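Local coordinates for dihydroxyacetone kinase (Citrobacter freundii, PDB 1UN8) that phosphorylates dihydroxyacetone with ATP and a divalent metal ion, giving dihydroxyacetone phosphate in glycerol fermentation, and works as a homodimer, at the interface of chains A and B. Coordinates in Å, arbitrary orientation; residue numbers count along the deposited sequence, not the author numbering. Chains: chain A/B, Dihydroxyacetone kinase.

Contact 1: the interface of chains A and B. Residues chain A 21-22, 24-27; chain B 288, 331-334.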
ATOM      1  N   ILE A  21      -9.814   8.793 -11.580  1.00 46.28           N
ATOM      2  CA  ILE A  21     -10.356   8.763 -12.917  1.00 46.38           C
ATOM      3  C   ILE A  21      -9.215   8.575 -13.918  1.00 46.98           C
ATOM      4  O   ILE A  21      -9.267   7.703 -14.786  1.00 45.76           O
ATOM      5  CB  ILE A  21     -11.066  10.090 -13.269  1.00 48.46           C
ATOM      6  CG1 ILE A  21     -12.107  10.460 -12.196  1.00 49.32           C
ATOM      7  CG2 ILE A  21     -11.768   9.927 -14.609  1.00 47.46           C
ATOM      8  CD1 ILE A  21     -13.538  10.118 -12.492  1.00 48.01           C
ATOM      9  N   ILE A  22      -8.195   9.433 -13.813  1.00 46.87           N
ATOM     10  CA  ILE A  22      -7.037   9.384 -14.710  1.00 46.45           C
ATOM     11  C   ILE A  22      -6.472   7.970 -14.831  1.00 46.70           C
ATOM     12  O   ILE A  22      -5.930   7.591 -15.876  1.00 48.06           O
ATOM     13  CB  ILE A  22      -5.861  10.289 -14.224  1.00 47.28           C
ATOM     14  CG1 ILE A  22      -6.268  11.766 -14.168  1.00 45.82           C
ATOM     15  CG2 ILE A  22      -4.675  10.108 -15.156  1.00 47.15           C
ATOM     16  CD1 ILE A  22      -6.522  12.386 -15.518  1.00 51.31           C
ATOM     17  N   SER A  24      -8.329   5.120 -14.207  1.00 47.70           N
ATOM     18  CA  SER A  24      -9.410   4.160 -14.395  1.00 48.25           C
ATOM     19  C   SER A  24      -9.116   3.085 -15.442  1.00 49.40           C
ATOM     20  O   SER A  24      -8.999   3.368 -16.626  1.00 52.34           O
ATOM     21  CB  SER A  24     -10.691   4.887 -14.790  1.00 48.94           C
ATOM     22  OG  SER A  24     -11.708   3.952 -15.104  1.00 49.62           O
ATOM     23  N   PRO A  25      -9.015   1.827 -15.018  1.00 48.60           N
ATOM     24  CA  PRO A  25      -8.740   0.740 -15.953  1.00 49.13           C
ATOM     25  C   PRO A  25      -9.820   0.633 -17.034  1.00 50.91           C
ATOM     26  O   PRO A  25      -9.507   0.421 -18.202  1.00 52.53           O
ATOM     27  CB  PRO A  25      -8.734  -0.496 -15.054  1.00 49.27           C
ATOM     28  CG  PRO A  25      -8.370   0.033 -13.725  1.00 49.30           C
ATOM     29  CD  PRO A  25      -9.153   1.315 -13.649  1.00 49.32           C
ATOM     30  N   TRP A  26     -11.087   0.767 -16.637  1.00 51.74           N
ATOM     31  CA  TRP A  26     -12.204   0.662 -17.575  1.00 51.59           C
ATOM     32  C   TRP A  26     -12.620   2.001 -18.178  1.00 53.02           C
ATOM     33  O   TRP A  26     -13.406   2.044 -19.131  1.00 54.01           O
ATOM     34  CB  TRP A  26     -13.426   0.040 -16.894  1.00 49.61           C
ATOM     35  CG  TRP A  26     -13.172  -1.275 -16.255  1.00 49.26           C
ATOM     36  CD1 TRP A  26     -12.744  -1.495 -14.976  1.00 49.04           C
ATOM     37  CD2 TRP A  26     -13.294  -2.569 -16.866  1.00 50.07           C
ATOM     38  NE1 TRP A  26     -12.588  -2.846 -14.752  1.00 48.74           N
ATOM     39  CE2 TRP A  26     -12.915  -3.528 -15.894  1.00 50.07           C
ATOM     40  CE3 TRP A  26     -13.681  -3.013 -18.142  1.00 49.19           C
ATOM     41  CZ2 TRP A  26     -12.910  -4.905 -16.157  1.00 51.12           C
ATOM     42  CZ3 TRP A  26     -13.677  -4.379 -18.407  1.00 49.78           C
ATOM     43  CH2 TRP A  26     -13.292  -5.311 -17.417  1.00 51.39           C
ATOM     44  N   ASN A  27     -12.098   3.093 -17.636  1.00 52.67           N
ATOM     45  CA  ASN A  27     -12.463   4.408 -18.145  1.00 53.49           C
ATOM     46  C   ASN A  27     -13.989   4.525 -18.091  1.00 53.65           C
ATOM     47  O   ASN A  27     -14.624   5.094 -18.985  1.00 54.97           O
ATOM     48  CB  ASN A  27     -11.969   4.575 -19.583  1.00 53.42           C
ATOM     49  CG  ASN A  27     -12.160   5.984 -20.101  1.00 54.92           C
ATOM     50  OD1 ASN A  27     -12.255   6.204 -21.312  1.00 56.49           O
ATOM     51  ND2 ASN A  27     -12.235   6.949 -19.188  1.00 55.04           N
TER
ATOM     52  N   LEU B 288       0.197   4.745 -18.463  1.00 53.34           N
ATOM     53  CA  LEU B 288       0.483   4.877 -17.042  1.00 51.10           C
ATOM     54  C   LEU B 288       0.555   3.473 -16.476  1.00 50.02           C
ATOM     55  O   LEU B 288      -0.248   2.615 -16.830  1.00 48.94           O
ATOM     56  CB  LEU B 288      -0.615   5.641 -16.308  1.00 50.04           C
ATOM     57  CG  LEU B 288      -0.672   7.158 -16.430  1.00 49.70           C
ATOM     58  CD1 LEU B 288      -1.751   7.675 -15.493  1.00 50.62           C
ATOM     59  CD2 LEU B 288       0.670   7.765 -16.068  1.00 49.77           C
ATOM     60  N   VAL B 331      -2.278   1.628 -18.635  1.00 49.06           N
ATOM     61  CA  VAL B 331      -3.512   2.303 -19.016  1.00 49.53           C
ATOM     62  C   VAL B 331      -3.229   3.719 -19.494  1.00 51.08           C
ATOM     63  O   VAL B 331      -2.421   4.435 -18.905  1.00 52.12           O
ATOM     64  CB  VAL B 331      -4.496   2.375 -17.821  1.00 49.33           C
ATOM     65  CG1 VAL B 331      -5.744   3.147 -18.211  1.00 47.57           C
ATOM     66  CG2 VAL B 331      -4.855   0.967 -17.357  1.00 47.65           C
ATOM     67  N   PRO B 332      -3.885   4.140 -20.585  1.00 51.90           N
ATOM     68  CA  PRO B 332      -3.662   5.497 -21.095  1.00 50.94           C
ATOM     69  C   PRO B 332      -4.262   6.459 -20.092  1.00 51.06           C
ATOM     70  O   PRO B 332      -5.351   6.209 -19.586  1.00 52.73           O
ATOM     71  CB  PRO B 332      -4.445   5.507 -22.403  1.00 51.10           C
ATOM     72  CG  PRO B 332      -4.500   4.045 -22.798  1.00 50.78           C
ATOM     73  CD  PRO B 332      -4.739   3.360 -21.498  1.00 50.62           C
ATOM     74  N   PRO B 333      -3.570   7.560 -19.774  1.00 50.57           N
ATOM     75  CA  PRO B 333      -4.175   8.476 -18.808  1.00 51.03           C
ATOM     76  C   PRO B 333      -5.515   8.941 -19.359  1.00 51.54           C
ATOM     77  O   PRO B 333      -5.567   9.578 -20.409  1.00 52.54           O
ATOM     78  CB  PRO B 333      -3.151   9.606 -18.717  1.00 49.99           C
ATOM     79  CG  PRO B 333      -2.545   9.622 -20.080  1.00 49.86           C
ATOM     80  CD  PRO B 333      -2.342   8.140 -20.342  1.00 51.51           C
ATOM     81  N   ARG B 334      -6.599   8.606 -18.667  1.00 51.44           N
ATOM     82  CA  ARG B 334      -7.929   8.991 -19.130  1.00 52.43           C
ATOM     83  C   ARG B 334      -8.163  10.463 -18.881  1.00 54.75           C
ATOM     84  O   ARG B 334      -7.547  11.050 -17.990  1.00 55.94           O
ATOM     85  CB  ARG B 334      -9.005   8.215 -18.382  1.00 49.66           C
ATOM     86  CG  ARG B 334      -8.690   6.757 -18.166  1.00 49.36           C
ATOM     87  CD  ARG B 334      -8.503   6.019 -19.458  1.00 47.94           C
ATOM     88  NE  ARG B 334      -8.584   4.580 -19.243  1.00 48.94           N
ATOM     89  CZ  ARG B 334      -8.534   3.670 -20.213  1.00 48.92           C
ATOM     90  NH1 ARG B 334      -8.399   4.050 -21.475  1.00 48.28           N
ATOM     91  NH2 ARG B 334      -8.627   2.376 -19.918  1.00 47.12           N
TER
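B:Arg334 reaches from a loop of chain B across the C-terminal end of helix 12-22 of chain A, and with 107 Å² hidden by the partner it has the largest hidden surface of this patch. Its CB lies 3.6 Å from the carbonyl O of A:Ile21 and faces the amide ND2 of A:Asn27. CG stays beside the same carbonyl; the chain bends at chi2 (-60°), and CD then passes the amide carbon CG of A:Asn27. At the tip the guanidinium works along its edge: NE donates to the O of A:Ser24 at 2.9 Å, almost straight (171° at H), in the guanidinium plane and nearly along the C=O axis. NH2 donates to the O of A:Pro25 at 2.7 Å, from above that carbonyl's plane. CB of A:Asn27 and CG1 of B:Val331, both offset toward the rim, flank the guanidinium on opposite faces. Behind it, the backbone N of B:Arg334 donates to the O of A:Ile22 at 3.0 Å, on a lone pair, while CG2 of A:Ile22 meets CD1 of B:Leu288 at 3.8 Å. Carbonyls at the end of helix 12-22 and in the loop after it are thus bound by the neighbouring subunit, tying the homodimer together.

Contact 2: the interface of chains A and B. Residues chain A 465-469, 471, 474; chain B 115, 147-148.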
ATOM      1  N   LYS A 465      36.607  -6.506 -12.688  1.00 49.85           N
ATOM      2  CA  LYS A 465      36.191  -5.122 -12.925  1.00 49.43           C
ATOM      3  C   LYS A 465      34.715  -5.003 -13.269  1.00 48.85           C
ATOM      4  O   LYS A 465      34.033  -4.090 -12.809  1.00 50.60           O
ATOM      5  CB  LYS A 465      37.027  -4.495 -14.048  1.00 49.07           C
ATOM      6  CG  LYS A 465      38.505  -4.368 -13.706  1.00 50.28           C
ATOM      7  CD  LYS A 465      39.339  -3.929 -14.902  1.00 51.54           C
ATOM      8  CE  LYS A 465      38.936  -2.549 -15.383  1.00 52.93           C
ATOM      9  NZ  LYS A 465      39.880  -2.055 -16.423  1.00 55.05           N
ATOM     10  N   PHE A 466      34.220  -5.931 -14.080  1.00 47.85           N
ATOM     11  CA  PHE A 466      32.826  -5.905 -14.487  1.00 45.59           C
ATOM     12  C   PHE A 466      31.873  -5.985 -13.297  1.00 44.96           C
ATOM     13  O   PHE A 466      30.961  -5.174 -13.166  1.00 42.51           O
ATOM     14  CB  PHE A 466      32.528  -7.062 -15.442  1.00 44.83           C
ATOM     15  CG  PHE A 466      31.114  -7.070 -15.929  1.00 46.57           C
ATOM     16  CD1 PHE A 466      30.720  -6.229 -16.971  1.00 45.89           C
ATOM     17  CD2 PHE A 466      30.152  -7.855 -15.290  1.00 46.26           C
ATOM     18  CE1 PHE A 466      29.386  -6.163 -17.371  1.00 45.30           C
ATOM     19  CE2 PHE A 466      28.814  -7.801 -15.681  1.00 46.31           C
ATOM     20  CZ  PHE A 466      28.431  -6.948 -16.728  1.00 46.95           C
ATOM     21  N   TYR A 467      32.092  -6.969 -12.435  1.00 45.56           N
ATOM     22  CA  TYR A 467      31.241  -7.167 -11.271  1.00 46.69           C
ATOM     23  C   TYR A 467      31.587  -6.194 -10.153  1.00 47.44           C
ATOM     24  O   TYR A 467      30.702  -5.611  -9.529  1.00 47.65           O
ATOM     25  CB  TYR A 467      31.377  -8.607 -10.757  1.00 47.24           C
ATOM     26  CG  TYR A 467      31.014  -9.667 -11.772  1.00 47.18           C
ATOM     27  CD1 TYR A 467      31.852 -10.754 -11.997  1.00 46.90           C
ATOM     28  CD2 TYR A 467      29.839  -9.575 -12.515  1.00 47.21           C
ATOM     29  CE1 TYR A 467      31.531 -11.727 -12.944  1.00 49.29           C
ATOM     30  CE2 TYR A 467      29.505 -10.540 -13.458  1.00 48.65           C
ATOM     31  CZ  TYR A 467      30.357 -11.612 -13.670  1.00 49.67           C
ATOM     32  OH  TYR A 467      30.049 -12.563 -14.617  1.00 51.49           O
ATOM     33  N   GLY A 468      32.880  -6.022  -9.905  1.00 48.69           N
ATOM     34  CA  GLY A 468      33.321  -5.129  -8.847  1.00 50.42           C
ATOM     35  C   GLY A 468      33.016  -3.671  -9.124  1.00 52.05           C
ATOM     36  O   GLY A 468      32.859  -2.886  -8.188  1.00 53.35           O
ATOM     37  N   GLY A 469      32.935  -3.305 -10.404  1.00 51.69           N
ATOM     38  CA  GLY A 469      32.645  -1.933 -10.775  1.00 52.10           C
ATOM     39  C   GLY A 469      33.805  -0.948 -10.676  1.00 53.98           C
ATOM     40  O   GLY A 469      33.668   0.210 -11.083  1.00 55.44           O
ATOM     41  N   ASP A 471      37.562   0.826 -11.382  1.00 55.52           N
ATOM     42  CA  ASP A 471      38.390   1.170 -12.535  1.00 57.21           C
ATOM     43  C   ASP A 471      39.752   1.625 -12.062  1.00 56.29           C
ATOM     44  O   ASP A 471      39.967   1.852 -10.865  1.00 55.95           O
ATOM     45  CB  ASP A 471      37.757   2.300 -13.349  1.00 60.24           C
ATOM     46  CG  ASP A 471      37.090   1.802 -14.608  1.00 64.27           C
ATOM     47  OD1 ASP A 471      37.794   1.146 -15.418  1.00 66.40           O
ATOM     48  OD2 ASP A 471      35.873   2.067 -14.787  1.00 64.67           O
ATOM     49  N   ASP A 474      40.508   4.113  -8.924  1.00 51.25           N
ATOM     50  CA  ASP A 474      39.548   4.082  -7.819  1.00 51.61           C
ATOM     51  C   ASP A 474      40.176   3.618  -6.504  1.00 52.00           C
ATOM     52  O   ASP A 474      39.498   3.441  -5.496  1.00 51.40           O
ATOM     53  CB  ASP A 474      38.329   3.206  -8.165  1.00 52.71           C
ATOM     54  CG  ASP A 474      37.473   3.797  -9.292  1.00 53.59           C
ATOM     55  OD1 ASP A 474      37.441   5.036  -9.434  1.00 53.33           O
ATOM     56  OD2 ASP A 474      36.817   3.026 -10.031  1.00 54.69           O
TER
ATOM     57  N   ARG B 115      25.829  -7.637  -7.369  1.00 44.89           N
ATOM     58  CA  ARG B 115      26.757  -7.737  -8.482  1.00 43.67           C
ATOM     59  C   ARG B 115      27.828  -8.772  -8.188  1.00 44.51           C
ATOM     60  O   ARG B 115      28.136  -9.613  -9.028  1.00 46.01           O
ATOM     61  CB  ARG B 115      27.397  -6.376  -8.746  1.00 43.76           C
ATOM     62  CG  ARG B 115      26.398  -5.326  -9.188  1.00 44.49           C
ATOM     63  CD  ARG B 115      27.042  -3.956  -9.345  1.00 45.31           C
ATOM     64  NE  ARG B 115      28.268  -3.997 -10.138  1.00 46.62           N
ATOM     65  CZ  ARG B 115      28.671  -3.013 -10.938  1.00 47.61           C
ATOM     66  NH1 ARG B 115      27.944  -1.907 -11.059  1.00 45.88           N
ATOM     67  NH2 ARG B 115      29.799  -3.139 -11.625  1.00 48.52           N
ATOM     68  N   LYS B 147      28.947   7.221  -9.954  1.00 64.58           N
ATOM     69  CA  LYS B 147      29.495   6.367 -10.998  1.00 62.14           C
ATOM     70  C   LYS B 147      28.597   5.153 -11.235  1.00 59.35           C
ATOM     71  O   LYS B 147      28.500   4.645 -12.353  1.00 57.39           O
ATOM     72  CB  LYS B 147      30.897   5.895 -10.596  1.00 63.57           C
ATOM     73  CG  LYS B 147      31.517   4.910 -11.577  1.00 66.63           C
ATOM     74  CD  LYS B 147      32.995   4.657 -11.300  1.00 67.97           C
ATOM     75  CE  LYS B 147      33.599   3.762 -12.378  1.00 68.39           C
ATOM     76  NZ  LYS B 147      35.087   3.739 -12.314  1.00 71.20           N
ATOM     77  N   HIS B 148      27.941   4.698 -10.173  1.00 56.10           N
ATOM     78  CA  HIS B 148      27.069   3.544 -10.263  1.00 53.38           C
ATOM     79  C   HIS B 148      25.633   3.858  -9.847  1.00 51.60           C
ATOM     80  O   HIS B 148      25.274   3.722  -8.682  1.00 51.12           O
ATOM     81  CB  HIS B 148      27.634   2.429  -9.389  1.00 53.36           C
ATOM     82  CG  HIS B 148      29.059   2.097  -9.697  1.00 53.35           C
ATOM     83  ND1 HIS B 148      29.449   1.531 -10.892  1.00 54.35           N
ATOM     84  CD2 HIS B 148      30.193   2.279  -8.979  1.00 53.66           C
ATOM     85  CE1 HIS B 148      30.761   1.377 -10.897  1.00 53.62           C
ATOM     86  NE2 HIS B 148      31.237   1.825  -9.746  1.00 54.06           N
TER
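Two basic side chains of chain B reach chain A by different torsions. B:Arg115 leaves helix 112-127 with CG anti to its carbonyl carbon (chi1 -64°) and bends at chi3 (49°), turning the guanidinium toward the end of helix 453-468. B:Lys147 instead has CG anti to the backbone N (chi1 176°) and runs extended to its amine. Together they dock the ATP-binding barrel domain of chain A on the DhaK domain of chain B, a part of the homodimer interface. The arginine grips two successive backbone carbonyls: NE donates to the O of A:Tyr467 at 3.0 Å, and NH2 to the O of A:Phe466 at 2.8 Å. Both donors stand above the carbonyl planes, and both oxygens are tilted from the guanidinium plane, so the fit is skewed. A positive group here would be expected to suit the helix dipole, and the helix closes with A:Gly468, an ATP-binding residue. The lysine amine bridges two carboxylates, making salt bridges to OD2 of A:Asp474 at 3.0 Å, tip to tip on the syn lone pair, and to OD2 of A:Asp471 at 3.1 Å on the anti lone pair. This shared charge may offset the proximity of the two acids. The imidazole of B:His148 turns its edge to the O of A:Gly469. In the second shell, the backbone N of A:Asp471 donates to OD2 of A:Asp474 at 2.7 Å, from above the carboxylate plane.

Contact 3: the interface of chains A and B. Residues chain A 12, 16, 62-63, 298-299; chain B 265-267, 271.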
ATOM      1  N   LEU A  12      -8.119  18.825  -1.814  1.00 45.10           N
ATOM      2  CA  LEU A  12      -7.643  17.477  -1.500  1.00 44.55           C
ATOM      3  C   LEU A  12      -8.503  16.363  -2.088  1.00 45.04           C
ATOM      4  O   LEU A  12      -8.046  15.608  -2.962  1.00 44.74           O
ATOM      5  CB  LEU A  12      -7.552  17.319   0.028  1.00 46.09           C
ATOM      6  CG  LEU A  12      -6.837  16.183   0.794  1.00 45.10           C
ATOM      7  CD1 LEU A  12      -6.888  14.871   0.028  1.00 44.55           C
ATOM      8  CD2 LEU A  12      -5.413  16.580   1.066  1.00 44.89           C
ATOM      9  N   VAL A  16      -7.974  13.817  -5.406  1.00 44.15           N
ATOM     10  CA  VAL A  16      -7.948  12.361  -5.299  1.00 42.24           C
ATOM     11  C   VAL A  16      -8.862  11.771  -6.367  1.00 43.10           C
ATOM     12  O   VAL A  16      -8.520  10.802  -7.034  1.00 44.32           O
ATOM     13  CB  VAL A  16      -8.428  11.881  -3.886  1.00 40.87           C
ATOM     14  CG1 VAL A  16      -8.734  10.391  -3.901  1.00 37.96           C
ATOM     15  CG2 VAL A  16      -7.361  12.169  -2.854  1.00 38.34           C
ATOM     16  N   GLU A  62      -9.766   5.364   0.262  1.00 16.14           N
ATOM     17  CA  GLU A  62      -9.500   4.968  -1.112  1.00 15.74           C
ATOM     18  C   GLU A  62      -8.713   3.661  -1.102  1.00 17.33           C
ATOM     19  O   GLU A  62      -7.853   3.466  -0.212  1.00 15.28           O
ATOM     20  CB  GLU A  62      -8.661   6.044  -1.786  1.00 14.97           C
ATOM     21  CG  GLU A  62      -9.354   7.388  -1.904  1.00 18.29           C
ATOM     22  CD  GLU A  62      -9.460   8.124  -0.581  1.00 20.29           C
ATOM     23  OE1 GLU A  62      -8.730   7.769   0.351  1.00 24.78           O
ATOM     24  OE2 GLU A  62     -10.281   9.067  -0.471  1.00 25.29           O
ATOM     25  N   PRO A  63      -8.964   2.763  -2.060  1.00 17.33           N
ATOM     26  CA  PRO A  63      -9.926   2.933  -3.163  1.00 19.54           C
ATOM     27  C   PRO A  63     -11.438   2.964  -2.886  1.00 21.27           C
ATOM     28  O   PRO A  63     -12.201   3.145  -3.858  1.00 22.64           O
ATOM     29  CB  PRO A  63      -9.620   1.739  -4.082  1.00 20.21           C
ATOM     30  CG  PRO A  63      -9.093   0.700  -3.136  1.00 19.61           C
ATOM     31  CD  PRO A  63      -8.277   1.462  -2.126  1.00 17.30           C
ATOM     32  N   LEU A 298      -6.247   6.069   5.299  1.00 32.88           N
ATOM     33  CA  LEU A 298      -5.090   6.808   4.841  1.00 32.81           C
ATOM     34  C   LEU A 298      -3.888   5.861   4.936  1.00 34.44           C
ATOM     35  O   LEU A 298      -3.950   4.752   4.403  1.00 33.84           O
ATOM     36  CB  LEU A 298      -4.901   8.070   5.682  1.00 32.33           C
ATOM     37  CG  LEU A 298      -6.015   9.091   5.410  1.00 31.35           C
ATOM     38  CD1 LEU A 298      -5.892  10.302   6.312  1.00 30.26           C
ATOM     39  CD2 LEU A 298      -5.938   9.506   3.960  1.00 30.97           C
ATOM     40  N   ASP A 299      -2.817   6.262   5.620  1.00 34.98           N
ATOM     41  CA  ASP A 299      -1.647   5.394   5.721  1.00 36.11           C
ATOM     42  C   ASP A 299      -1.543   4.585   7.019  1.00 36.97           C
ATOM     43  O   ASP A 299      -0.457   4.135   7.397  1.00 36.46           O
ATOM     44  CB  ASP A 299      -0.377   6.218   5.516  1.00 38.55           C
ATOM     45  CG  ASP A 299      -0.137   7.215   6.629  1.00 39.10           C
ATOM     46  OD1 ASP A 299      -1.053   7.453   7.437  1.00 40.60           O
ATOM     47  OD2 ASP A 299       0.975   7.772   6.688  1.00 40.04           O
TER
ATOM     48  N   SER B 265      -0.428   6.848   1.277  1.00 35.62           N
ATOM     49  CA  SER B 265      -1.837   6.467   1.259  1.00 36.21           C
ATOM     50  C   SER B 265      -2.321   6.417  -0.191  1.00 36.78           C
ATOM     51  O   SER B 265      -1.776   7.099  -1.059  1.00 35.90           O
ATOM     52  CB  SER B 265      -2.670   7.479   2.039  1.00 34.97           C
ATOM     53  OG  SER B 265      -2.666   8.724   1.375  1.00 33.64           O
ATOM     54  N   VAL B 266      -3.340   5.608  -0.450  1.00 36.42           N
ATOM     55  CA  VAL B 266      -3.874   5.501  -1.797  1.00 34.92           C
ATOM     56  C   VAL B 266      -4.376   6.877  -2.226  1.00 35.51           C
ATOM     57  O   VAL B 266      -4.243   7.257  -3.389  1.00 36.07           O
ATOM     58  CB  VAL B 266      -5.032   4.455  -1.853  1.00 35.00           C
ATOM     59  CG1 VAL B 266      -5.702   4.478  -3.227  1.00 33.46           C
ATOM     60  CG2 VAL B 266      -4.483   3.049  -1.560  1.00 31.44           C
ATOM     61  N   ALA B 267      -4.946   7.627  -1.285  1.00 33.77           N
ATOM     62  CA  ALA B 267      -5.453   8.958  -1.596  1.00 34.99           C
ATOM     63  C   ALA B 267      -4.303   9.777  -2.147  1.00 37.29           C
ATOM     64  O   ALA B 267      -4.393  10.331  -3.240  1.00 37.96           O
ATOM     65  CB  ALA B 267      -6.024   9.625  -0.341  1.00 33.13           C
ATOM     66  N   ILE B 271      -3.533  11.762  -5.823  1.00 40.74           N
ATOM     67  CA  ILE B 271      -3.169  13.162  -5.979  1.00 41.25           C
ATOM     68  C   ILE B 271      -1.866  13.239  -6.781  1.00 41.63           C
ATOM     69  O   ILE B 271      -1.734  14.068  -7.682  1.00 42.04           O
ATOM     70  CB  ILE B 271      -2.956  13.840  -4.610  1.00 41.30           C
ATOM     71  CG1 ILE B 271      -4.256  13.820  -3.808  1.00 40.31           C
ATOM     72  CG2 ILE B 271      -2.488  15.283  -4.801  1.00 39.44           C
ATOM     73  CD1 ILE B 271      -4.081  14.287  -2.368  1.00 41.56           C
TER
HETATM   74  O   HOH W   1      -6.494   6.697   1.264  1.00 37.91           O
HETATM   75  O   HOH W   2      -3.806   3.839   1.478  1.00 53.69           O
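No direct polar bond joins the chains in this water-lined, apolar part of the homodimer interface, which packs the N-terminal domains together; the first shell surrounds the start of helix 266-277 of chain B. CG1 of B:Val266 lies against CB of A:Glu62 at 3.6 Å, while its CB approaches the carbonyl O of the same glutamate. The methyl of B:Ala267 sits by the carboxylate, 3.4 Å from OE1 of A:Glu62. One turn further on, B:Ile271 packs on helix 12-22, crossing A:Val16 obliquely and A:Leu12 at about a right angle: its CG1 meets CG2 of A:Val16 at 3.6 Å, and its CD1 meets CD1 of A:Leu12 at 3.7 Å. At the other end, CB of B:Ser265 packs on the backbone of A:Leu298. Two waters form the next layer, each linking a backbone N of the helix start to chain A. At this amino end an acidic partner would be expected to be stabilised. The bend of A:Glu62 at chi2 (73°) helps to bring the carboxylate beside the methyl of B:Ala267; the cis peptide bond before A:Pro63 shapes the adjoining backbone. Water 1 lies 2.6 Å from OE1 of A:Glu62 and 3.1 Å from the N of B:Ala267, where the angle at H is 144°.

Contacts 1 and 3 are neighbours, their C-alpha centres about 17 Å apart, and share helix 12-22 of chain A: contact 3 uses its first turns, contact 1 its end. Contact 2 lies about 41 Å from each and joins the barrel domain of chain A to the DhaK, substrate-binding domain of chain B. Contact 3 is centred about 13 Å from the active-site A:His220, contact 1 about 27 Å and contact 2 about 50 Å. Two-fold symmetry repeats each contact: N-terminal domains hold the homodimer centrally and each barrel docks on the opposite subunit, which may let ATP bound by one chain serve the substrate site of the other.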